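Local structure of ficolin-3 (Homo sapiens, 2J5Z) at the interface of chains A and B. The protein is a secreted lectin of innate immunity that recognises carbohydrates, galactose among them, through its fibrinogen-like domain. Residues are numbered along the deposited sequence; one frame, centred on the assembly and turned at random. Chains: chain A/B, Ficolin-3.

The interface of chains A and B. Residues chain A 24-27, 29, 42, 46; chain B 28, 63, 75-79, 83-84.
The short strand 25-26 of chain A, with the loop residue A:Thr24 before it, lies parallel to the segment B:Gly75 to B:Gln79 of chain B, and the two pair as a small intermolecular beta ladder. The main chain of A:Ser26 bonds on both sides. A:Ser26 N donates to a lone pair of B:Gly77 O (2.8 Å, 163° at the hydrogen), and A:Ser26 O receives B:Gln79 N at 2.8 Å, again nearly straight. Glycine suits B:Gly77, where phi is positive and the lack of a side chain would let the strand of A approach. A water extends the ladder, 2.8 Å from A:Thr24 O and 2.9 Å from B:Gly77 N; the carboxylate of A:Asp46 stands beside that N-H and may add a favourable charge.

A:Leu25 is the apolar plug, its branched tip giving two methyls for two surfaces. CD1 lies along the backbone of B:Phe76, A:Leu25 CD2 touches the six-membered-ring rim of B:Trp28 at CH2 (3.8 Å), and CG meets CB of B:Phe83. The leucine crosses the indole at about a right angle, while B:Trp28 CH2 in turn sits over one face of the B:Phe83 ring, so the aromatic wall is itself braced.

B:Gln79 lies next to B:Trp28, its CB over the indole face toward the rim. Glutamine suits both demands here: with CG anti to the carbonyl carbon (chi1 -64°) and the chain extended beyond, its apolar methylenes run past the leucine (B:Gln79 CG to A:Leu25 CB 3.9 Å), and its polar amide reaches obliquely towards the A:Tyr29 hydroxyl, the planes 75° apart. The rigid tyrosine ring carries A:Tyr29 OH to A:Leu25 O, donating at 2.6 Å in the carbonyl plane, and so steadies the strand presented to B. Ficolins assemble from trimeric subunits, and this ladder forms part of the contact joining neighbouring fibrinogen-like domains, which would hold their lectin sites in a fixed relation, as multivalent binding would need.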
loop_
_atom_site.group_PDB
_atom_site.type_symbol
_atom_site.label_atom_id
_atom_site.label_comp_id
_atom_site.label_asym_id
_atom_site.label_seq_id
_atom_site.Cartn_x
_atom_site.Cartn_y
_atom_site.Cartn_z
ATOM N N THR A 24 -2.521 15.267 5.817
ATOM C CA THR A 24 -1.217 15.669 5.294
ATOM C C THR A 24 -0.336 14.557 4.731
ATOM O O THR A 24 0.749 14.841 4.198
ATOM C CB THR A 24 -0.417 16.389 6.380
ATOM O OG1 THR A 24 -0.421 15.576 7.554
ATOM C CG2 THR A 24 -1.046 17.729 6.707
ATOM N N LEU A 25 -0.771 13.305 4.839
ATOM C CA LEU A 25 0.003 12.194 4.278
ATOM C C LEU A 25 -0.559 11.747 2.930
ATOM O O LEU A 25 -1.746 11.441 2.822
ATOM C CB LEU A 25 0.003 11.008 5.246
ATOM C CG LEU A 25 1.137 10.908 6.283
ATOM C CD1 LEU A 25 1.779 12.237 6.631
ATOM C CD2 LEU A 25 0.746 10.115 7.541
ATOM N N SER A 26 0.283 11.687 1.908
ATOM C CA SER A 26 -0.185 11.176 0.612
ATOM C C SER A 26 -0.721 9.756 0.725
ATOM O O SER A 26 -0.212 8.946 1.504
ATOM C CB SER A 26 0.947 11.217 -0.419
ATOM O OG SER A 26 1.476 12.525 -0.504
ATOM N N GLY A 27 -1.770 9.432 -0.029
ATOM C CA GLY A 27 -2.275 8.071 0.020
ATOM C C GLY A 27 -3.697 8.022 -0.501
ATOM O O GLY A 27 -4.174 8.990 -1.092
ATOM N N TYR A 29 -7.681 8.109 -0.414
ATOM C CA TYR A 29 -8.743 8.783 0.319
ATOM C C TYR A 29 -10.028 8.656 -0.478
ATOM O O TYR A 29 -9.986 8.498 -1.680
ATOM C CB TYR A 29 -8.445 10.266 0.453
ATOM C CG TYR A 29 -7.293 10.587 1.379
ATOM C CD1 TYR A 29 -7.519 10.874 2.713
ATOM C CD2 TYR A 29 -5.986 10.595 0.910
ATOM C CE1 TYR A 29 -6.466 11.175 3.572
ATOM C CE2 TYR A 29 -4.930 10.890 1.751
ATOM C CZ TYR A 29 -5.183 11.177 3.081
ATOM O OH TYR A 29 -4.140 11.461 3.928
ATOM N N PHE A 42 -6.020 8.588 -5.135
ATOM C CA PHE A 42 -4.719 8.843 -4.515
ATOM C C PHE A 42 -4.448 10.325 -4.474
ATOM O O PHE A 42 -4.404 10.978 -5.525
ATOM C CB PHE A 42 -3.590 8.138 -5.265
ATOM C CG PHE A 42 -2.271 8.225 -4.554
ATOM C CD1 PHE A 42 -1.907 7.252 -3.627
ATOM C CD2 PHE A 42 -1.414 9.288 -4.784
ATOM C CE1 PHE A 42 -0.703 7.330 -2.950
ATOM C CE2 PHE A 42 -0.196 9.378 -4.097
ATOM C CZ PHE A 42 0.152 8.385 -3.186
ATOM N N ASP A 46 2.123 16.219 -0.810
ATOM C CA ASP A 46 3.476 16.723 -0.547
ATOM C C ASP A 46 4.150 17.455 -1.716
ATOM O O ASP A 46 4.788 18.492 -1.514
ATOM C CB ASP A 46 4.374 15.595 -0.024
ATOM C CG ASP A 46 5.482 16.104 0.888
ATOM O OD1 ASP A 46 5.758 17.324 0.858
ATOM O OD2 ASP A 46 6.063 15.292 1.638
ATOM N N TRP B 28 -2.892 0.610 7.042
ATOM C CA TRP B 28 -3.436 1.926 7.345
ATOM C C TRP B 28 -4.892 1.832 7.769
ATOM O O TRP B 28 -5.704 1.171 7.106
ATOM C CB TRP B 28 -3.249 2.893 6.160
ATOM C CG TRP B 28 -1.804 3.260 5.993
ATOM C CD1 TRP B 28 -0.853 2.585 5.280
ATOM C CD2 TRP B 28 -1.135 4.363 6.612
ATOM N NE1 TRP B 28 0.374 3.218 5.405
ATOM C CE2 TRP B 28 0.218 4.317 6.207
ATOM C CE3 TRP B 28 -1.552 5.406 7.449
ATOM C CZ2 TRP B 28 1.160 5.262 6.639
ATOM C CZ3 TRP B 28 -0.612 6.348 7.870
ATOM C CH2 TRP B 28 0.720 6.273 7.454
ATOM N N VAL B 63 11.334 11.131 0.845
ATOM C CA VAL B 63 10.631 12.265 1.431
ATOM C C VAL B 63 11.617 13.240 2.099
ATOM O O VAL B 63 12.510 12.820 2.812
ATOM C CB VAL B 63 9.561 11.804 2.458
ATOM C CG1 VAL B 63 8.939 13.012 3.158
ATOM C CG2 VAL B 63 8.456 10.963 1.758
ATOM N N GLY B 75 2.254 17.378 10.223
ATOM C CA GLY B 75 2.642 16.076 9.639
ATOM C C GLY B 75 2.878 16.218 8.138
ATOM O O GLY B 75 2.436 17.200 7.523
ATOM N N PHE B 76 3.591 15.254 7.552
ATOM C CA PHE B 76 3.924 15.280 6.126
ATOM C C PHE B 76 4.445 13.923 5.709
ATOM O O PHE B 76 4.823 13.112 6.553
ATOM C CB PHE B 76 4.991 16.346 5.823
ATOM C CG PHE B 76 6.290 16.124 6.566
ATOM C CD1 PHE B 76 7.252 15.248 6.071
ATOM C CD2 PHE B 76 6.532 16.772 7.762
ATOM C CE1 PHE B 76 8.443 15.024 6.769
ATOM C CE2 PHE B 76 7.711 16.564 8.464
ATOM C CZ PHE B 76 8.676 15.683 7.961
ATOM N N GLY B 77 4.457 13.669 4.400
ATOM C CA GLY B 77 4.990 12.421 3.883
ATOM C C GLY B 77 3.989 11.591 3.095
ATOM O O GLY B 77 3.000 12.105 2.560
ATOM N N ASN B 78 4.261 10.291 3.032
ATOM C CA ASN B 78 3.580 9.406 2.103
ATOM C C ASN B 78 3.254 8.090 2.809
ATOM O O ASN B 78 4.138 7.456 3.361
ATOM C CB ASN B 78 4.511 9.136 0.924
ATOM C CG ASN B 78 3.798 8.487 -0.253
ATOM O OD1 ASN B 78 2.715 7.953 -0.107
ATOM N ND2 ASN B 78 4.427 8.516 -1.419
ATOM N N GLN B 79 1.982 7.695 2.805
ATOM C CA GLN B 79 1.575 6.473 3.484
ATOM C C GLN B 79 2.246 5.271 2.848
ATOM O O GLN B 79 2.434 4.259 3.502
ATOM C CB GLN B 79 0.047 6.304 3.438
ATOM C CG GLN B 79 -0.740 7.381 4.165
ATOM C CD GLN B 79 -2.250 7.219 3.980
ATOM O OE1 GLN B 79 -2.761 6.094 3.868
ATOM N NE2 GLN B 79 -2.967 8.343 3.957
ATOM N N PHE B 83 7.183 9.045 6.474
ATOM C CA PHE B 83 6.318 10.101 7.010
ATOM C C PHE B 83 6.641 10.496 8.441
ATOM O O PHE B 83 7.296 9.757 9.180
ATOM C CB PHE B 83 4.847 9.670 6.939
ATOM C CG PHE B 83 4.541 8.459 7.778
ATOM C CD1 PHE B 83 4.218 8.589 9.117
ATOM C CD2 PHE B 83 4.655 7.191 7.240
ATOM C CE1 PHE B 83 3.951 7.457 9.900
ATOM C CE2 PHE B 83 4.405 6.062 8.014
ATOM C CZ PHE B 83 4.055 6.200 9.343
ATOM N N TRP B 84 6.141 11.674 8.809
ATOM C CA TRP B 84 6.028 12.118 10.192
ATOM C C TRP B 84 4.557 12.429 10.442
ATOM O O TRP B 84 3.967 13.263 9.740
ATOM C CB TRP B 84 6.844 13.384 10.387
ATOM C CG TRP B 84 6.749 13.945 11.805
ATOM C CD1 TRP B 84 6.016 15.025 12.215
ATOM C CD2 TRP B 84 7.432 13.456 12.971
ATOM N NE1 TRP B 84 6.203 15.233 13.570
ATOM C CE2 TRP B 84 7.066 14.286 14.052
ATOM C CE3 TRP B 84 8.315 12.394 13.206
ATOM C CZ2 TRP B 84 7.553 14.090 15.353
ATOM C CZ3 TRP B 84 8.806 12.204 14.489
ATOM C CH2 TRP B 84 8.419 13.050 15.552
HETATM O O HOH W 1 3.042 15.490 2.677
#